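Local atomic coordinates of tripartite motif-containing protein 65 (Homo sapiens, PDB entry 7JL4), a protein that acts as an E3 ubiquitin ligase in innate immunity, autophagy and inflammation, the part crystallised here being its C-terminal PRY-SPRY (B30.2) domain. Residues G55-W60 with P91-S96; H101-G106 with V177-E182. All blocks are in the same frame, centred on the assembly; numbering follows the deposited sequence.

Contact 1 (G55-W60 with P91-S96); sequences GSFELW and PQLPRS. Unlike the reference sequence in segment 91-96: Ser96 (reference Cys).
Arg95 lays its aliphatic chain across one face of the Phe57 ring, with CD over the middle of the ring, 3.5 Å from its centroid, in a CH-pi contact. The bend of the chain at its second torsion (chi2 -87°) sets CD over the ring. Beyond CD the guanidinium drifts off-centre: Arg95 CZ lies 4.7 Å from the Phe57 centroid, and the two planes are inclined by 31°, a cation-pi contact that is neither centred nor flat. The guanidinium is also held at its edge by one bond, in which Arg95 NE donates to Gly55 O (3.0 Å). That oxygen lies in the guanidinium plane, although the bond is bent at the hydrogen. The arginine thus spans from the Gly55 carbonyl to the phenyl face, and the bond helps to fix its rotation over the ring. At the rim of the same ring, close to its plane, Phe57 CE1 meets Pro94 O at 3.6 Å, while Leu93 CD2 touches CZ and CE1 obliquely.

A backbone bond from Glu58 N to Arg95 O (2.8 Å) ties the two loops directly. Beside it the extended Glu58 side chain runs past Ser96, a serine where the reference sequence has cysteine, and Glu58 OE1 accepts from the backbone N of Arg97. Leu59 CD1 packs against two carbonyls, 3.7 Å from Pro94 O and 3.8 Å from Ser96 O.

The contact joins the loop before strand 61-63 to the loop that follows strand 84-89. Phe57 and Leu93 turn inward onto Val177 of strand 175-180, and Arg95 reaches Gln63 of strand 61-63, at the margin of the six-stranded antiparallel sheet.

Contact 2 (H101-G106 with V177-E182); sequences HTDNIG and VFWLLE
The six-stranded sheet of the PRY-SPRY beta-sandwich is covered at strand 175-180 by loop 101-106, whose Asp103, the first residue of an Asx turn, lays its side chain on Trp179. Asp103 CB sits over the indole's five-membered ring, 3.4 Å from its centroid, in a CH-pi contact. The carboxylate lies almost parallel to the indole, the planes 6° apart, with Asp103 CG 3.5 Å from Trp179 CG. At the ring's edge Trp179 NE1 donates to Thr102 OG1 (3.1 Å), the oxygen standing somewhat out of the indole plane. Consecutive loop residues thus hold the ring: Thr102 its N-H, Asp103 one face.

Asp103 OD1 closes the Asx turn by accepting from Ile105 N (3.0 Å), above the carboxylate plane. OD2 bonds Thr85 OG1 and forms a salt bridge with Arg107, which probably favours the charged form. Ile105 CG1 meets Val177 CG1 tip to tip at 4.1 Å, and CD1 rests 3.5 Å from Trp179 N. Val177 and Trp179 face the loop, while Phe178 between them points away, onto Leu186 and Leu188 of the other sheet: the alternation expected of a SPRY beta-sandwich strand with one face toward the interior and the other under a loop.

Contact 2 is the more deeply buried, its centre about 9 Å from the centre of the chain, whereas contact 1 lies about 15 Å out and is partly exposed. Segments 91-96 and 101-106 belong to one long connection between strands 84-89 and 111-116, which meets a neighbouring loop in contact 1 and a sheet strand in contact 2. Each has an aromatic ring covered on a face, but by an arginine chain near the surface and by an aspartate within. The contacts adjoin: Asn104 ND2 probably bonds Pro94 O (3.0 Å), and Trp60 O probably accepts from Leu180 N (3.0 Å), so that, with the contacts themselves, the four segments form one connected cluster.

Contact 1 (G55-W60 with P91-S96)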
loop_
_atom_site.group_PDB
_atom_site.type_symbol
_atom_site.label_atom_id
_atom_site.label_comp_id
_atom_site.label_asym_id
_atom_site.label_seq_id
_atom_site.Cartn_x
_atom_site.Cartn_y
_atom_site.Cartn_z
ATOM N N GLY A 55 18.818 -6.127 2.171
ATOM C CA GLY A 55 17.407 -6.101 2.471
ATOM C C GLY A 55 16.620 -5.044 1.736
ATOM O O GLY A 55 15.383 -5.040 1.817
ATOM N N SER A 56 17.283 -4.139 1.025
ATOM C CA SER A 56 16.565 -3.097 0.323
ATOM C C SER A 56 15.953 -3.675 -0.944
ATOM O O SER A 56 16.566 -4.508 -1.623
ATOM C CB SER A 56 17.488 -1.925 -0.009
ATOM O OG SER A 56 18.653 -2.364 -0.679
ATOM N N PHE A 57 14.729 -3.249 -1.238
ATOM C CA PHE A 57 14.071 -3.649 -2.479
ATOM C C PHE A 57 14.849 -3.129 -3.681
ATOM O O PHE A 57 15.199 -1.944 -3.740
ATOM C CB PHE A 57 12.640 -3.108 -2.514
ATOM C CG PHE A 57 11.631 -3.941 -1.761
ATOM C CD1 PHE A 57 11.114 -5.100 -2.321
ATOM C CD2 PHE A 57 11.153 -3.530 -0.524
ATOM C CE1 PHE A 57 10.169 -5.863 -1.666
ATOM C CE2 PHE A 57 10.204 -4.282 0.155
ATOM C CZ PHE A 57 9.712 -5.459 -0.410
ATOM N N GLU A 58 15.157 -4.032 -4.624
ATOM C CA GLU A 58 15.621 -3.623 -5.948
ATOM C C GLU A 58 14.453 -3.179 -6.820
ATOM O O GLU A 58 14.598 -2.293 -7.673
ATOM C CB GLU A 58 16.373 -4.780 -6.618
ATOM C CG GLU A 58 17.636 -5.206 -5.875
ATOM C CD GLU A 58 18.347 -6.376 -6.524
ATOM O OE1 GLU A 58 17.851 -6.896 -7.550
ATOM O OE2 GLU A 58 19.406 -6.780 -6.002
ATOM N N LEU A 59 13.300 -3.810 -6.626
ATOM C CA LEU A 59 12.039 -3.295 -7.111
ATOM C C LEU A 59 11.821 -1.887 -6.574
ATOM O O LEU A 59 12.474 -1.451 -5.634
ATOM C CB LEU A 59 10.914 -4.211 -6.649
ATOM C CG LEU A 59 11.213 -5.639 -7.140
ATOM C CD1 LEU A 59 10.373 -6.656 -6.379
ATOM C CD2 LEU A 59 10.997 -5.768 -8.622
ATOM N N TRP A 60 10.883 -1.169 -7.175
ATOM C CA TRP A 60 10.591 0.197 -6.730
ATOM C C TRP A 60 9.583 0.141 -5.581
ATOM O O TRP A 60 8.449 0.614 -5.689
ATOM C CB TRP A 60 10.070 1.029 -7.897
ATOM C CG TRP A 60 11.082 1.202 -8.974
ATOM C CD1 TRP A 60 12.427 1.082 -8.841
ATOM C CD2 TRP A 60 10.836 1.524 -10.353
ATOM N NE1 TRP A 60 13.045 1.309 -10.053
ATOM C CE2 TRP A 60 12.088 1.571 -10.999
ATOM C CE3 TRP A 60 9.680 1.767 -11.106
ATOM C CZ2 TRP A 60 12.222 1.871 -12.362
ATOM C CZ3 TRP A 60 9.814 2.046 -12.467
ATOM C CH2 TRP A 60 11.077 2.102 -13.073
ATOM N N PRO A 91 6.061 -12.586 4.749
ATOM C CA PRO A 91 7.496 -12.259 4.833
ATOM C C PRO A 91 8.347 -12.713 3.645
ATOM O O PRO A 91 9.468 -12.215 3.496
ATOM C CB PRO A 91 7.942 -12.976 6.118
ATOM C CG PRO A 91 6.689 -13.096 6.948
ATOM C CD PRO A 91 5.582 -13.302 5.958
ATOM N N GLN A 92 7.893 -13.649 2.813
ATOM C CA GLN A 92 8.774 -14.198 1.784
ATOM C C GLN A 92 8.818 -13.370 0.501
ATOM O O GLN A 92 9.457 -13.800 -0.465
ATOM C CB GLN A 92 8.377 -15.631 1.436
ATOM N N LEU A 93 8.174 -12.213 0.461
ATOM C CA LEU A 93 8.107 -11.452 -0.779
ATOM C C LEU A 93 9.516 -11.140 -1.276
ATOM O O LEU A 93 10.321 -10.585 -0.518
ATOM C CB LEU A 93 7.316 -10.160 -0.588
ATOM C CG LEU A 93 7.129 -9.301 -1.839
ATOM C CD1 LEU A 93 6.219 -10.008 -2.851
ATOM C CD2 LEU A 93 6.555 -7.929 -1.487
ATOM N N PRO A 94 9.863 -11.501 -2.512
ATOM C CA PRO A 94 11.227 -11.251 -2.994
ATOM C C PRO A 94 11.551 -9.764 -3.106
ATOM O O PRO A 94 10.708 -8.937 -3.456
ATOM C CB PRO A 94 11.248 -11.931 -4.371
ATOM C CG PRO A 94 10.154 -12.966 -4.299
ATOM C CD PRO A 94 9.087 -12.324 -3.454
ATOM N N ARG A 95 12.811 -9.440 -2.821
ATOM C CA ARG A 95 13.326 -8.082 -2.929
ATOM C C ARG A 95 14.010 -7.806 -4.266
ATOM O O ARG A 95 14.139 -6.637 -4.651
ATOM C CB ARG A 95 14.333 -7.816 -1.797
ATOM C CG ARG A 95 13.818 -8.068 -0.378
ATOM C CD ARG A 95 13.144 -6.852 0.182
ATOM N NE ARG A 95 13.060 -6.898 1.634
ATOM C CZ ARG A 95 12.153 -7.593 2.314
ATOM N NH1 ARG A 95 12.170 -7.573 3.648
ATOM N NH2 ARG A 95 11.213 -8.282 1.668
ATOM N N SER A 96 14.448 -8.841 -4.979
ATOM C CA SER A 96 15.238 -8.659 -6.187
ATOM C C SER A 96 14.354 -8.426 -7.402
ATOM O O SER A 96 13.210 -8.879 -7.473
ATOM C CB SER A 96 16.131 -9.871 -6.457
ATOM O OG SER A 96 15.401 -11.077 -6.306
#

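Contact 2 (H101-G106 with V177-E182)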
loop_
_atom_site.group_PDB
_atom_site.type_symbol
_atom_site.label_atom_id
_atom_site.label_comp_id
_atom_site.label_asym_id
_atom_site.label_seq_id
_atom_site.Cartn_x
_atom_site.Cartn_y
_atom_site.Cartn_z
ATOM N N HIS A 101 10.085 -6.408 -14.909
ATOM C CA HIS A 101 9.051 -5.834 -14.056
ATOM C C HIS A 101 9.681 -5.198 -12.820
ATOM O O HIS A 101 10.672 -5.698 -12.288
ATOM C CB HIS A 101 8.020 -6.905 -13.656
ATOM C CG HIS A 101 7.501 -7.711 -14.812
ATOM N ND1 HIS A 101 6.900 -7.133 -15.911
ATOM C CD2 HIS A 101 7.501 -9.047 -15.046
ATOM C CE1 HIS A 101 6.564 -8.075 -16.780
ATOM N NE2 HIS A 101 6.918 -9.245 -16.279
ATOM N N THR A 102 9.108 -4.075 -12.378
ATOM C CA THR A 102 9.602 -3.335 -11.215
ATOM C C THR A 102 8.662 -3.417 -10.026
ATOM O O THR A 102 8.977 -2.866 -8.962
ATOM C CB THR A 102 9.817 -1.858 -11.565
ATOM O OG1 THR A 102 8.547 -1.271 -11.891
ATOM C CG2 THR A 102 10.766 -1.713 -12.769
ATOM N N ASP A 103 7.509 -4.059 -10.185
ATOM C CA ASP A 103 6.484 -4.184 -9.146
ATOM C C ASP A 103 6.147 -5.663 -9.056
ATOM O O ASP A 103 5.787 -6.273 -10.071
ATOM C CB ASP A 103 5.251 -3.353 -9.556
ATOM C CG ASP A 103 4.098 -3.381 -8.547
ATOM O OD1 ASP A 103 4.207 -3.949 -7.430
ATOM O OD2 ASP A 103 3.043 -2.795 -8.903
ATOM N N ASN A 104 6.309 -6.268 -7.878
ATOM C CA ASN A 104 5.906 -7.663 -7.737
ATOM C C ASN A 104 4.761 -7.846 -6.744
ATOM O O ASN A 104 4.469 -8.989 -6.357
ATOM C CB ASN A 104 7.116 -8.545 -7.377
ATOM C CG ASN A 104 7.576 -8.361 -5.934
ATOM O OD1 ASN A 104 7.045 -7.518 -5.197
ATOM N ND2 ASN A 104 8.547 -9.176 -5.514
ATOM N N ILE A 105 4.090 -6.762 -6.347
ATOM C CA ILE A 105 3.023 -6.845 -5.351
ATOM C C ILE A 105 1.786 -7.467 -5.995
ATOM O O ILE A 105 1.237 -6.930 -6.964
ATOM C CB ILE A 105 2.709 -5.461 -4.759
ATOM C CG1 ILE A 105 3.951 -4.857 -4.101
ATOM C CG2 ILE A 105 1.573 -5.572 -3.706
ATOM C CD1 ILE A 105 3.826 -3.359 -3.786
ATOM N N GLY A 106 1.321 -8.588 -5.438
ATOM C CA GLY A 106 0.228 -9.323 -6.056
ATOM C C GLY A 106 0.621 -10.138 -7.263
ATOM O O GLY A 106 -0.260 -10.679 -7.957
ATOM N N VAL A 177 2.996 -3.113 2.002
ATOM C CA VAL A 177 4.087 -2.948 1.051
ATOM C C VAL A 177 3.555 -2.142 -0.135
ATOM O O VAL A 177 2.375 -2.226 -0.477
ATOM C CB VAL A 177 4.666 -4.321 0.635
ATOM C CG1 VAL A 177 3.584 -5.201 -0.017
ATOM C CG2 VAL A 177 5.884 -4.143 -0.279
ATOM N N PHE A 178 4.419 -1.312 -0.714
ATOM C CA PHE A 178 4.015 -0.296 -1.687
ATOM C C PHE A 178 4.998 -0.235 -2.852
ATOM O O PHE A 178 6.198 -0.435 -2.670
ATOM C CB PHE A 178 3.942 1.072 -0.999
ATOM C CG PHE A 178 2.997 1.094 0.167
ATOM C CD1 PHE A 178 1.650 1.348 -0.034
ATOM C CD2 PHE A 178 3.450 0.824 1.448
ATOM C CE1 PHE A 178 0.757 1.351 1.017
ATOM C CE2 PHE A 178 2.567 0.811 2.526
ATOM C CZ PHE A 178 1.204 1.072 2.303
ATOM N N TRP A 179 4.481 0.101 -4.043
ATOM C CA TRP A 179 5.277 0.347 -5.238
ATOM C C TRP A 179 5.010 1.770 -5.711
ATOM O O TRP A 179 3.869 2.248 -5.645
ATOM C CB TRP A 179 4.906 -0.628 -6.348
ATOM C CG TRP A 179 5.528 -0.335 -7.692
ATOM C CD1 TRP A 179 6.741 -0.743 -8.130
ATOM C CD2 TRP A 179 4.919 0.386 -8.785
ATOM N NE1 TRP A 179 6.940 -0.320 -9.455
ATOM C CE2 TRP A 179 5.833 0.381 -9.861
ATOM C CE3 TRP A 179 3.690 1.037 -8.947
ATOM C CZ2 TRP A 179 5.553 1.007 -11.083
ATOM C CZ3 TRP A 179 3.411 1.660 -10.159
ATOM C CH2 TRP A 179 4.345 1.638 -11.208
ATOM N N LEU A 180 6.063 2.452 -6.162
ATOM C CA LEU A 180 5.980 3.853 -6.569
ATOM C C LEU A 180 6.755 4.074 -7.855
ATOM O O LEU A 180 7.965 3.834 -7.898
ATOM C CB LEU A 180 6.552 4.787 -5.499
ATOM C CG LEU A 180 5.903 4.988 -4.147
ATOM C CD1 LEU A 180 6.262 3.831 -3.208
ATOM C CD2 LEU A 180 6.394 6.334 -3.619
ATOM N N LEU A 181 6.086 4.624 -8.861
ATOM C CA LEU A 181 6.781 5.140 -10.030
ATOM C C LEU A 181 7.675 6.316 -9.626
ATOM O O LEU A 181 7.494 6.922 -8.573
ATOM C CB LEU A 181 5.767 5.579 -11.078
ATOM C CG LEU A 181 6.347 5.667 -12.486
ATOM C CD1 LEU A 181 6.893 4.307 -12.829
ATOM C CD2 LEU A 181 5.282 6.104 -13.460
ATOM N N GLU A 182 8.664 6.634 -10.465
ATOM C CA GLU A 182 9.507 7.794 -10.178
ATOM C C GLU A 182 8.659 9.060 -10.103
ATOM O O GLU A 182 7.765 9.271 -10.929
ATOM C CB GLU A 182 10.587 7.962 -11.259
ATOM C CG GLU A 182 11.419 9.234 -11.141
ATOM C CD GLU A 182 12.367 9.437 -12.322
ATOM O OE1 GLU A 182 12.460 10.572 -12.840
ATOM O OE2 GLU A 182 13.018 8.452 -12.734
#